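Local coordinates for PRESAN domain-containing protein (Plasmodium falciparum, PDB 7D2W), which is of unknown function but, as a member of the PHIST family with a four-helix bundle, probably serves as a protein-binding module, at residues F56-V62 and A147-K153; G92-K96 and F178-K182; L131-Q135 and C159-F163. All coordinates share one frame; numbering follows the deposited sequence. Where two conformers were deposited one is given.

How the contacts relate
All three contacts draw on helix 149-181, which runs the length of the bundle. Contact 1 joins its first turn to the end of helix 49-58 and the loop after it; contact 3 joins its middle to helix 117-144; contact 2 joins its last turn to the end of helix 65-93. Contacts 1 and 2 lie on opposite sides of the chain's centre, their own centres about 44 Å apart. Contact 3 is central, about 19 Å from contact 1 and 28 Å from contact 2, centre to centre. Along the chain the segments of contact 1 alternate with those of either other contact, whereas contact 2 brackets contact 3. One helix thus meets each of the other three.

Contact 1 of 3, residues F56-V62 and A147-K153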
ATOM      1  N   PHE A  56      11.294  14.223  12.678  1.00 52.24           N
ATOM      2  CA  PHE A  56      12.400  13.294  12.480  1.00 44.52           C
ATOM      3  C   PHE A  56      13.638  13.971  11.920  1.00 59.22           C
ATOM      4  O   PHE A  56      14.647  13.297  11.694  1.00 58.68           O
ATOM      5  CB  PHE A  56      12.012  12.149  11.537  1.00 36.52           C
ATOM      6  CG  PHE A  56      11.257  11.035  12.208  1.00 31.18           C
ATOM      7  CD1 PHE A  56      10.934  11.109  13.548  1.00 40.31           C
ATOM      8  CD2 PHE A  56      10.849   9.924  11.490  1.00 34.54           C
ATOM      9  CE1 PHE A  56      10.226  10.091  14.175  1.00 38.40           C
ATOM     10  CE2 PHE A  56      10.145   8.908  12.108  1.00 34.25           C
ATOM     11  CZ  PHE A  56       9.824   9.000  13.456  1.00 30.97           C
ATOM     12  N   ASP A  57      13.588  15.271  11.646  1.00 59.23           N
ATOM     13  CA  ASP A  57      14.793  15.987  11.266  1.00 53.15           C
ATOM     14  C   ASP A  57      15.305  16.879  12.379  1.00 58.69           C
ATOM     15  O   ASP A  57      16.489  17.231  12.375  1.00 55.40           O
ATOM     16  CB  ASP A  57      14.550  16.799   9.986  1.00 62.36           C
ATOM     17  CG  ASP A  57      13.951  15.949   8.863  1.00 68.89           C
ATOM     18  OD1 ASP A  57      14.134  14.713   8.879  1.00 55.34           O
ATOM     19  OD2 ASP A  57      13.297  16.509   7.959  1.00 71.26           O
ATOM     20  N   LEU A  58      14.450  17.206  13.355  1.00 55.55           N
ATOM     21  CA  LEU A  58      14.894  17.838  14.589  1.00 53.64           C
ATOM     22  C   LEU A  58      15.647  16.876  15.494  1.00 59.47           C
ATOM     23  O   LEU A  58      16.255  17.320  16.478  1.00 49.55           O
ATOM     24  CB  LEU A  58      13.698  18.402  15.340  1.00 60.72           C
ATOM     25  CG  LEU A  58      12.773  19.194  14.427  1.00 62.33           C
ATOM     26  CD1 LEU A  58      11.502  19.567  15.161  1.00 64.49           C
ATOM     27  CD2 LEU A  58      13.517  20.414  13.917  1.00 55.84           C
ATOM     28  N   LEU A  59      15.602  15.575  15.193  1.00 56.35           N
ATOM     29  CA  LEU A  59      16.385  14.561  15.899  1.00 62.20           C
ATOM     30  C   LEU A  59      17.632  14.282  15.073  1.00 65.87           C
ATOM     31  O   LEU A  59      17.629  13.469  14.148  1.00 62.30           O
ATOM     32  CB  LEU A  59      15.565  13.298  16.125  1.00 52.26           C
ATOM     33  CG  LEU A  59      14.249  13.545  16.857  1.00 49.12           C
ATOM     34  CD1 LEU A  59      13.378  12.316  16.825  1.00 50.06           C
ATOM     35  CD2 LEU A  59      14.532  13.955  18.286  1.00 52.48           C
ATOM     36  N   VAL A  60      18.705  14.996  15.405  1.00 71.43           N
ATOM     37  CA  VAL A  60      20.013  14.749  14.809  1.00 73.69           C
ATOM     38  C   VAL A  60      20.827  13.787  15.670  1.00 59.13           C
ATOM     39  O   VAL A  60      21.721  13.100  15.160  1.00 53.34           O
ATOM     40  CB  VAL A  60      20.757  16.083  14.613  1.00 82.51           C
ATOM     41  CG1 VAL A  60      20.305  16.761  13.330  1.00 83.94           C
ATOM     42  CG2 VAL A  60      20.521  16.999  15.809  1.00 84.32           C
ATOM     43  N   GLN A  61      20.543  13.751  16.970  1.00 51.74           N
ATOM     44  CA  GLN A  61      21.117  12.812  17.916  1.00 58.59           C
ATOM     45  C   GLN A  61      19.995  11.977  18.499  1.00 53.89           C
ATOM     46  O   GLN A  61      18.829  12.378  18.478  1.00 44.17           O
ATOM     47  CB  GLN A  61      21.850  13.525  19.058  1.00 66.03           C
ATOM     48  CG  GLN A  61      22.868  14.553  18.627  1.00 74.04           C
ATOM     49  CD  GLN A  61      23.650  15.105  19.802  1.00 85.30           C
ATOM     50  OE1 GLN A  61      23.078  15.457  20.836  1.00 88.46           O
ATOM     51  NE2 GLN A  61      24.968  15.174  19.654  1.00 90.73           N
ATOM     52  N   VAL A  62      20.359  10.815  19.031  1.00 53.26           N
ATOM     53  CA  VAL A  62      19.400   9.969  19.735  1.00 56.71           C
ATOM     54  C   VAL A  62      18.845  10.757  20.920  1.00 46.65           C
ATOM     55  O   VAL A  62      19.613  11.242  21.755  1.00 40.22           O
ATOM     56  CB  VAL A  62      20.039   8.648  20.188  1.00 59.38           C
ATOM     57  CG1 VAL A  62      18.997   7.754  20.841  1.00 52.76           C
ATOM     58  CG2 VAL A  62      20.677   7.953  19.005  1.00 64.52           C
ATOM     59  N   ALA A 147      20.614   1.656  19.245  1.00 44.01           N
ATOM     60  CA  ALA A 147      20.833   1.833  17.819  1.00 43.62           C
ATOM     61  C   ALA A 147      20.982   3.314  17.483  1.00 41.93           C
ATOM     62  O   ALA A 147      20.420   4.171  18.169  1.00 37.86           O
ATOM     63  CB  ALA A 147      19.677   1.235  17.019  1.00 45.78           C
ATOM     64  N   PRO A 148      21.739   3.636  16.430  1.00 45.67           N
ATOM     65  CA  PRO A 148      21.875   5.037  16.008  1.00 50.65           C
ATOM     66  C   PRO A 148      20.529   5.634  15.623  1.00 49.51           C
ATOM     67  O   PRO A 148      19.590   4.932  15.233  1.00 43.48           O
ATOM     68  CB  PRO A 148      22.806   4.963  14.789  1.00 49.28           C
ATOM     69  CG  PRO A 148      23.450   3.627  14.856  1.00 51.37           C
ATOM     70  CD  PRO A 148      22.478   2.717  15.550  1.00 45.39           C
ATOM     71  N   ILE A 149      20.455   6.963  15.713  1.00 41.23           N
ATOM     72  CA  ILE A 149      19.191   7.649  15.479  1.00 46.03           C
ATOM     73  C   ILE A 149      18.693   7.396  14.057  1.00 43.20           C
ATOM     74  O   ILE A 149      17.484   7.253  13.830  1.00 38.41           O
ATOM     75  CB  ILE A 149      19.328   9.155  15.792  1.00 46.08           C
ATOM     76  CG1 ILE A 149      17.959   9.829  15.769  1.00 45.60           C
ATOM     77  CG2 ILE A 149      20.287   9.842  14.825  1.00 50.16           C
ATOM     78  CD1 ILE A 149      16.925   9.150  16.645  1.00 39.51           C
ATOM     79  N   ASP A 150      19.606   7.311  13.082  1.00 40.44           N
ATOM     80  CA  ASP A 150      19.176   7.096  11.698  1.00 43.00           C
ATOM     81  C   ASP A 150      18.480   5.754  11.547  1.00 40.68           C
ATOM     82  O   ASP A 150      17.489   5.630  10.815  1.00 35.69           O
ATOM     83  CB  ASP A 150      20.372   7.164  10.748  1.00 45.74           C
ATOM     84  CG  ASP A 150      20.753   8.581  10.385  1.00 59.52           C
ATOM     85  OD1 ASP A 150      20.086   9.526  10.856  1.00 62.10           O
ATOM     86  OD2 ASP A 150      21.730   8.743   9.620  1.00 67.46           O
ATOM     87  N   GLU A 151      19.007   4.733  12.218  1.00 34.26           N
ATOM     88  CA  GLU A 151      18.413   3.407  12.150  1.00 35.57           C
ATOM     89  C   GLU A 151      17.035   3.406  12.793  1.00 32.48           C
ATOM     90  O   GLU A 151      16.089   2.803  12.266  1.00 29.76           O
ATOM     91  CB  GLU A 151      19.344   2.391  12.827  1.00 36.09           C
ATOM     92  CG  GLU A 151      18.817   0.957  12.807  1.00 38.27           C
ATOM     93  CD  GLU A 151      19.851  -0.087  13.241  1.00 45.95           C
ATOM     94  OE1 GLU A 151      20.969   0.290  13.652  1.00 42.59           O
ATOM     95  OE2 GLU A 151      19.539  -1.299  13.151  1.00 48.62           O
ATOM     96  N   ILE A 152      16.904   4.084  13.929  1.00 32.77           N
ATOM     97  CA  ILE A 152      15.623   4.132  14.623  1.00 29.76           C
ATOM     98  C   ILE A 152      14.584   4.865  13.786  1.00 28.19           C
ATOM     99  O   ILE A 152      13.431   4.428  13.680  1.00 31.61           O
ATOM    100  CB  ILE A 152      15.806   4.776  16.010  1.00 34.89           C
ATOM    101  CG1 ILE A 152      16.642   3.850  16.903  1.00 35.24           C
ATOM    102  CG2 ILE A 152      14.451   5.110  16.636  1.00 30.59           C
ATOM    103  CD1 ILE A 152      17.106   4.507  18.192  1.00 41.98           C
ATOM    104  N   LYS A 153      14.967   5.990  13.177  1.00 25.62           N
ATOM    105  CA  LYS A 153      14.020   6.745  12.355  1.00 27.57           C
ATOM    106  C   LYS A 153      13.551   5.926  11.158  1.00 29.55           C
ATOM    107  O   LYS A 153      12.356   5.901  10.831  1.00 28.44           O
ATOM    108  CB  LYS A 153      14.663   8.054  11.889  1.00 30.55           C
ATOM    109  CG  LYS A 153      15.014   9.012  13.008  1.00 40.98           C
ATOM    110  CD  LYS A 153      15.344  10.401  12.468  1.00 42.68           C
ATOM    111  CE  LYS A 153      16.646  10.406  11.683  1.00 44.10           C
ATOM    112  NZ  LYS A 153      17.294  11.746  11.712  1.00 53.77           N
TER
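The ammonium group of K153 is gripped by two backbone carbonyls of the facing segment. K153 NZ donates to F56 O at 3.1 Å and to L59 O at 3.0 Å, and in both bonds it sits almost straight ahead of the oxygen, with C=O...N angles of 169° and 171°. A third partner comes from its own helix: D150 OD1, one turn back, forms a long salt bridge with K153 NZ at 3.7 Å. The bend in the lysine chain at CG-CD, chi3 -69°, turns the amine in toward these oxygens, while the aliphatic part lies along F56. K153 CG rests over one face of the F56 ring and K153 CD packs on F56 CB at 3.9 Å, the two side chains lying alongside and pointing opposite ways.

In the fold this is where helix 49-58 ends and its chain crosses the first turn of helix 149-181, with P148 at the N-cap position. The lysine thus takes up carbonyls where helix 49-58 gives way to the loop, and its positive charge would suit the negative pole expected there.

Further along, I149 presses into the loop 59-62. I149 CG2 approaches V60 O at 3.6 Å, and CG1 lies near the carbonyls of L59 and Q61. V62 CG2 lies against the backbone N of I149 at 3.4 Å, and against I149 CB at 3.7 Å. F56 and L59 also pack on I71 of helix 65-93, and V62 on L68 of that helix.

Contact 2 of 3, residues G92-K96 and F178-K182; sequences GIAPK and FSEQK
A94 lies over one face of the F178 ring and makes the close-packed half of this contact. A94 CA stands 3.9 Å from the F178 ring centroid, 20° off the normal, in a CH-pi contact displaced toward the rim, and the methyl A94 CB comes down on F178 CE2 at 3.7 Å. I93 arrives differently: I93 CG1 comes to the ring's edge near its plane, 4.0 Å from F178 CD2, and the two side chains run roughly perpendicular. That branch lies between the backbone N and the carbonyl carbon, chi1 68°, which turns it to the phenyl edge. P95 CD adds a contact with F178 CD1 at 3.6 Å. On the core side F178 also touches I115 and C120, and A94 touches W117 at the start of helix 117-144, so the ring lies among three helices at this end of the bundle, where helix 65-93 runs out beside the last turns of helix 149-181.

The outer side is much looser. K182 is exposed; it bends at chi3, -80°, and lays its chain past P95, with K182 CG 4.2 Å from P95 CB. Across the contact K182 NZ makes a weak hydrogen bond to I93 O, 3.5 Å. Q181 OE1 sits 3.7 Å from P95 CG, yet Q181 NE2 donates to P113 O and I115 O in the loop before helix 117-144. On the other side of the helix S179 packs on V172, and E180 on E175, of the second subunit.

The chemistry is therefore mostly apolar: shape and CH-pi packing around one phenyl ring hold the two ends together, and the lysine contributes little directional bonding.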
ATOM      1  N   GLY A  92     -18.684   0.519   4.471  1.00 46.00           N
ATOM      2  CA  GLY A  92     -19.457   1.142   3.413  1.00 53.78           C
ATOM      3  C   GLY A  92     -19.788   0.196   2.275  1.00 54.65           C
ATOM      4  O   GLY A  92     -20.869   0.277   1.688  1.00 58.06           O
ATOM      5  N   ILE A  93     -18.865  -0.709   1.941  1.00 50.61           N
ATOM      6  CA  ILE A  93     -19.057  -1.593   0.794  1.00 51.41           C
ATOM      7  C   ILE A  93     -19.474  -2.997   1.200  1.00 45.92           C
ATOM      8  O   ILE A  93     -19.781  -3.815   0.328  1.00 53.04           O
ATOM      9  CB  ILE A  93     -17.795  -1.643  -0.087  1.00 53.18           C
ATOM     10  CG1 ILE A  93     -16.659  -2.344   0.653  1.00 52.87           C
ATOM     11  CG2 ILE A  93     -17.385  -0.235  -0.497  1.00 54.84           C
ATOM     12  CD1 ILE A  93     -15.342  -2.326  -0.100  1.00 56.55           C
ATOM     13  N   ALA A  94     -19.502  -3.298   2.494  1.00 48.08           N
ATOM     14  CA  ALA A  94     -20.038  -4.564   2.956  1.00 52.34           C
ATOM     15  C   ALA A  94     -21.528  -4.659   2.622  1.00 63.69           C
ATOM     16  O   ALA A  94     -22.245  -3.654   2.645  1.00 64.61           O
ATOM     17  CB  ALA A  94     -19.833  -4.712   4.462  1.00 51.13           C
ATOM     18  N   PRO A  95     -22.022  -5.851   2.308  1.00 62.78           N
ATOM     19  CA  PRO A  95     -23.445  -6.004   1.996  1.00 67.88           C
ATOM     20  C   PRO A  95     -24.305  -6.052   3.252  1.00 66.58           C
ATOM     21  O   PRO A  95     -23.828  -6.269   4.368  1.00 61.76           O
ATOM     22  CB  PRO A  95     -23.509  -7.337   1.231  1.00 69.45           C
ATOM     23  CG  PRO A  95     -22.081  -7.871   1.177  1.00 70.68           C
ATOM     24  CD  PRO A  95     -21.283  -7.117   2.188  1.00 64.62           C
ATOM     25  N   LYS A  96     -25.602  -5.835   3.047  1.00 75.47           N
ATOM     26  CA  LYS A  96     -26.575  -5.887   4.139  1.00 80.02           C
ATOM     27  C   LYS A  96     -27.498  -7.100   4.017  1.00 77.81           C
ATOM     28  O   LYS A  96     -27.422  -7.860   3.048  1.00 75.41           O
ATOM     29  CB  LYS A  96     -27.408  -4.606   4.180  1.00 83.22           C
ATOM     30  N   PHE A 178     -16.577  -8.694  -0.992  1.00 31.23           N
ATOM     31  CA  PHE A 178     -17.852  -8.003  -0.833  1.00 36.57           C
ATOM     32  C   PHE A 178     -18.492  -7.696  -2.185  1.00 45.87           C
ATOM     33  O   PHE A 178     -19.703  -7.860  -2.355  1.00 47.76           O
ATOM     34  CB  PHE A 178     -17.664  -6.724  -0.020  1.00 42.65           C
ATOM     35  CG  PHE A 178     -17.413  -6.962   1.449  1.00 41.08           C
ATOM     36  CD1 PHE A 178     -17.814  -8.143   2.059  1.00 47.55           C
ATOM     37  CD2 PHE A 178     -16.780  -5.993   2.223  1.00 44.46           C
ATOM     38  CE1 PHE A 178     -17.585  -8.359   3.410  1.00 48.56           C
ATOM     39  CE2 PHE A 178     -16.547  -6.204   3.573  1.00 44.51           C
ATOM     40  CZ  PHE A 178     -16.951  -7.393   4.165  1.00 45.29           C
ATOM     41  N   SER A 179     -17.693  -7.273  -3.166  0.52 45.79           N
ATOM     42  CA  SER A 179     -18.245  -6.975  -4.484  0.52 48.91           C
ATOM     43  C   SER A 179     -18.820  -8.227  -5.144  0.52 50.49           C
ATOM     44  O   SER A 179     -19.855  -8.163  -5.819  0.52 52.95           O
ATOM     45  CB  SER A 179     -17.173  -6.342  -5.369  0.52 48.32           C
ATOM     46  OG  SER A 179     -16.538  -5.260  -4.710  0.52 49.09           O
ATOM     47  N   GLU A 180     -18.167  -9.377  -4.953  1.00 50.64           N
ATOM     48  CA  GLU A 180     -18.674 -10.623  -5.515  1.00 51.72           C
ATOM     49  C   GLU A 180     -19.941 -11.092  -4.796  1.00 57.18           C
ATOM     50  O   GLU A 180     -20.838 -11.672  -5.425  1.00 48.69           O
ATOM     51  CB  GLU A 180     -17.559 -11.673  -5.461  1.00 56.04           C
ATOM     52  CG  GLU A 180     -17.974 -13.129  -5.636  1.00 69.01           C
ATOM     53  CD  GLU A 180     -16.770 -14.071  -5.626  1.00 79.59           C
ATOM     54  OE1 GLU A 180     -15.706 -13.680  -5.089  1.00 81.26           O
ATOM     55  OE2 GLU A 180     -16.887 -15.197  -6.156  1.00 83.11           O
ATOM     56  N   GLN A 181     -20.049 -10.829  -3.488  1.00 55.36           N
ATOM     57  CA  GLN A 181     -21.268 -11.169  -2.763  1.00 58.92           C
ATOM     58  C   GLN A 181     -22.453 -10.332  -3.230  1.00 58.80           C
ATOM     59  O   GLN A 181     -23.594 -10.814  -3.217  1.00 62.73           O
ATOM     60  CB  GLN A 181     -21.047 -10.998  -1.256  1.00 52.71           C
ATOM     61  CG  GLN A 181     -20.378 -12.198  -0.606  1.00 52.17           C
ATOM     62  CD  GLN A 181     -20.040 -11.980   0.858  1.00 52.48           C
ATOM     63  OE1 GLN A 181     -19.904 -10.847   1.323  1.00 48.70           O
ATOM     64  NE2 GLN A 181     -19.883 -13.072   1.588  1.00 60.79           N
ATOM     65  N   LYS A 182     -22.211  -9.089  -3.655  1.00 48.41           N
ATOM     66  CA  LYS A 182     -23.300  -8.217  -4.088  1.00 54.99           C
ATOM     67  C   LYS A 182     -23.871  -8.612  -5.449  1.00 61.56           C
ATOM     68  O   LYS A 182     -24.854  -8.005  -5.893  1.00 61.51           O
ATOM     69  CB  LYS A 182     -22.825  -6.755  -4.099  1.00 49.58           C
ATOM     70  CG  LYS A 182     -22.644  -6.167  -2.690  1.00 48.15           C
ATOM     71  CD  LYS A 182     -22.219  -4.699  -2.689  1.00 56.87           C
ATOM     72  CE  LYS A 182     -20.725  -4.521  -2.940  1.00 60.60           C
ATOM     73  NZ  LYS A 182     -20.330  -3.076  -2.998  1.00 61.68           N
TER

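Contact 3 of 3, residues L131-Q135 and C159-F163; sequences LETEQ and CIDEF
Q135 NE2 gives both its N-H groups to segment 159-163 of helix 149-181: to C159 O at 3.1 Å and to E162 OE1 at 3.0 Å. Both bonds are moderately bent. E162 OE1 lies near the amide plane but is met from above its own carboxylate plane. C159 O already accepts the helical bond from F163 N, and the glutamine reaches it from the opposite face of the carbonyl plane. At the other end of the amide, Q135 OE1 accepts from K75 of helix 65-93 while lying at the F163 ring edge, 3.4 Å from F163 CD2.

These are neighbouring antiparallel helices of the four-helix bundle; the axes of segments 131-135 and 159-163 pass 11.3 Å apart, their directions at 164°, and the glutamine ties them to a third helix. Beside it L131 CD2 sits over the face of F163, 3.6 Å from the ring centroid, placed there with CG anti to the backbone N, chi1 -179°.

E134 OE2 and E162 OE2 approach to 4.1 Å, a like-charge pair probably eased by R138, which salt-bridges E134 and has a long, weak ion pair with E162. E132 OE2 forms a salt bridge with R80 of helix 65-93.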
ATOM      1  N   LEU A 131       0.244  -7.234  14.323  1.00 25.32           N
ATOM      2  CA  LEU A 131       1.336  -6.437  13.768  1.00 29.81           C
ATOM      3  C   LEU A 131       1.810  -5.396  14.771  1.00 28.98           C
ATOM      4  O   LEU A 131       3.015  -5.165  14.914  1.00 27.48           O
ATOM      5  CB  LEU A 131       0.925  -5.764  12.451  1.00 27.95           C
ATOM      6  CG  LEU A 131       2.014  -4.922  11.760  1.00 25.69           C
ATOM      7  CD1 LEU A 131       3.303  -5.714  11.480  1.00 27.24           C
ATOM      8  CD2 LEU A 131       1.495  -4.312  10.456  1.00 22.80           C
ATOM      9  N   GLU A 132       0.874  -4.762  15.488  1.00 29.39           N
ATOM     10  CA  GLU A 132       1.258  -3.753  16.471  1.00 29.92           C
ATOM     11  C   GLU A 132       2.166  -4.351  17.545  1.00 30.76           C
ATOM     12  O   GLU A 132       3.205  -3.777  17.891  1.00 32.27           O
ATOM     13  CB  GLU A 132      -0.004  -3.123  17.075  1.00 32.01           C
ATOM     14  CG  GLU A 132       0.247  -1.998  18.057  1.00 34.03           C
ATOM     15  CD  GLU A 132      -1.051  -1.370  18.547  1.00 39.27           C
ATOM     16  OE1 GLU A 132      -1.807  -0.810  17.712  1.00 40.96           O
ATOM     17  OE2 GLU A 132      -1.308  -1.440  19.766  1.00 50.76           O
ATOM     18  N   THR A 133       1.807  -5.531  18.059  1.00 30.84           N
ATOM     19  CA  THR A 133       2.629  -6.190  19.070  1.00 32.76           C
ATOM     20  C   THR A 133       4.015  -6.516  18.528  1.00 34.45           C
ATOM     21  O   THR A 133       5.028  -6.281  19.196  1.00 34.51           O
ATOM     22  CB  THR A 133       1.940  -7.470  19.558  1.00 32.51           C
ATOM     23  OG1 THR A 133       0.698  -7.137  20.179  1.00 38.25           O
ATOM     24  CG2 THR A 133       2.823  -8.206  20.553  1.00 39.52           C
ATOM     25  N   GLU A 134       4.076  -7.080  17.318  1.00 30.57           N
ATOM     26  CA  GLU A 134       5.359  -7.446  16.725  1.00 33.24           C
ATOM     27  C   GLU A 134       6.239  -6.219  16.504  1.00 35.69           C
ATOM     28  O   GLU A 134       7.438  -6.245  16.804  1.00 30.14           O
ATOM     29  CB  GLU A 134       5.126  -8.184  15.407  1.00 33.18           C
ATOM     30  CG  GLU A 134       6.397  -8.426  14.602  1.00 50.10           C
ATOM     31  CD  GLU A 134       6.156  -8.383  13.102  1.00 70.85           C
ATOM     32  OE1 GLU A 134       5.382  -9.227  12.595  1.00 75.44           O
ATOM     33  OE2 GLU A 134       6.734  -7.498  12.430  1.00 76.22           O
ATOM     34  N   GLN A 135       5.661  -5.127  15.990  1.00 27.80           N
ATOM     35  CA  GLN A 135       6.443  -3.911  15.786  1.00 22.69           C
ATOM     36  C   GLN A 135       6.933  -3.323  17.104  1.00 25.50           C
ATOM     37  O   GLN A 135       8.088  -2.898  17.208  1.00 30.71           O
ATOM     38  CB  GLN A 135       5.614  -2.881  15.010  1.00 21.70           C
ATOM     39  CG  GLN A 135       5.429  -3.299  13.554  1.00 27.81           C
ATOM     40  CD  GLN A 135       4.741  -2.236  12.729  1.00 31.20           C
ATOM     41  OE1 GLN A 135       4.197  -1.266  13.265  1.00 27.83           O
ATOM     42  NE2 GLN A 135       4.770  -2.402  11.415  1.00 26.94           N
ATOM     43  N   CYS A 159       7.890   0.871   9.790  1.00 23.26           N
ATOM     44  CA  CYS A 159       6.733   0.274  10.454  1.00 24.44           C
ATOM     45  C   CYS A 159       5.426   0.899   9.976  1.00 26.79           C
ATOM     46  O   CYS A 159       4.425   0.203   9.790  1.00 26.03           O
ATOM     47  CB  CYS A 159       6.857   0.428  11.967  1.00 24.42           C
ATOM     48  SG  CYS A 159       8.012  -0.748  12.674  1.00 27.77           S
ATOM     49  N   ILE A 160       5.408   2.217   9.798  1.00 21.93           N
ATOM     50  CA  ILE A 160       4.204   2.862   9.287  1.00 20.68           C
ATOM     51  C   ILE A 160       3.928   2.404   7.860  1.00 28.89           C
ATOM     52  O   ILE A 160       2.782   2.083   7.510  1.00 27.24           O
ATOM     53  CB  ILE A 160       4.345   4.391   9.417  1.00 20.86           C
ATOM     54  CG1 ILE A 160       4.338   4.761  10.906  1.00 21.22           C
ATOM     55  CG2 ILE A 160       3.188   5.136   8.686  1.00 25.07           C
ATOM     56  CD1 ILE A 160       4.765   6.204  11.166  1.00 23.90           C
ATOM     57  N   ASP A 161       4.975   2.316   7.025  1.00 23.61           N
ATOM     58  CA  ASP A 161       4.803   1.786   5.669  1.00 25.46           C
ATOM     59  C   ASP A 161       4.246   0.368   5.697  1.00 26.28           C
ATOM     60  O   ASP A 161       3.411   0.000   4.864  1.00 24.54           O
ATOM     61  CB  ASP A 161       6.134   1.755   4.912  1.00 33.51           C
ATOM     62  CG  ASP A 161       6.730   3.126   4.672  1.00 28.65           C
ATOM     63  OD1 ASP A 161       5.992   4.127   4.655  1.00 29.91           O
ATOM     64  OD2 ASP A 161       7.963   3.183   4.458  1.00 32.01           O
ATOM     65  N   GLU A 162       4.739  -0.455   6.622  1.00 24.36           N
ATOM     66  CA  GLU A 162       4.262  -1.833   6.732  1.00 25.28           C
ATOM     67  C   GLU A 162       2.788  -1.884   7.125  1.00 27.42           C
ATOM     68  O   GLU A 162       2.033  -2.743   6.636  1.00 24.48           O
ATOM     69  CB  GLU A 162       5.120  -2.597   7.742  1.00 22.74           C
ATOM     70  CG  GLU A 162       4.782  -4.079   7.847  1.00 32.63           C
ATOM     71  CD  GLU A 162       5.693  -4.818   8.809  1.00 35.84           C
ATOM     72  OE1 GLU A 162       6.398  -4.149   9.606  1.00 31.57           O
ATOM     73  OE2 GLU A 162       5.705  -6.069   8.757  1.00 33.18           O
ATOM     74  N   PHE A 163       2.358  -0.986   8.018  1.00 24.79           N
ATOM     75  CA  PHE A 163       0.936  -0.893   8.351  1.00 22.80           C
ATOM     76  C   PHE A 163       0.112  -0.416   7.160  1.00 26.14           C
ATOM     77  O   PHE A 163      -1.022  -0.870   6.957  1.00 25.55           O
ATOM     78  CB  PHE A 163       0.730   0.045   9.553  1.00 24.47           C
ATOM     79  CG  PHE A 163       0.289  -0.679  10.786  1.00 23.78           C
ATOM     80  CD1 PHE A 163      -1.035  -1.077  10.924  1.00 27.44           C
ATOM     81  CD2 PHE A 163       1.202  -1.009  11.786  1.00 27.24           C
ATOM     82  CE1 PHE A 163      -1.447  -1.784  12.050  1.00 28.53           C
ATOM     83  CE2 PHE A 163       0.798  -1.717  12.925  1.00 26.43           C
ATOM     84  CZ  PHE A 163      -0.520  -2.110  13.050  1.00 28.28           C
TER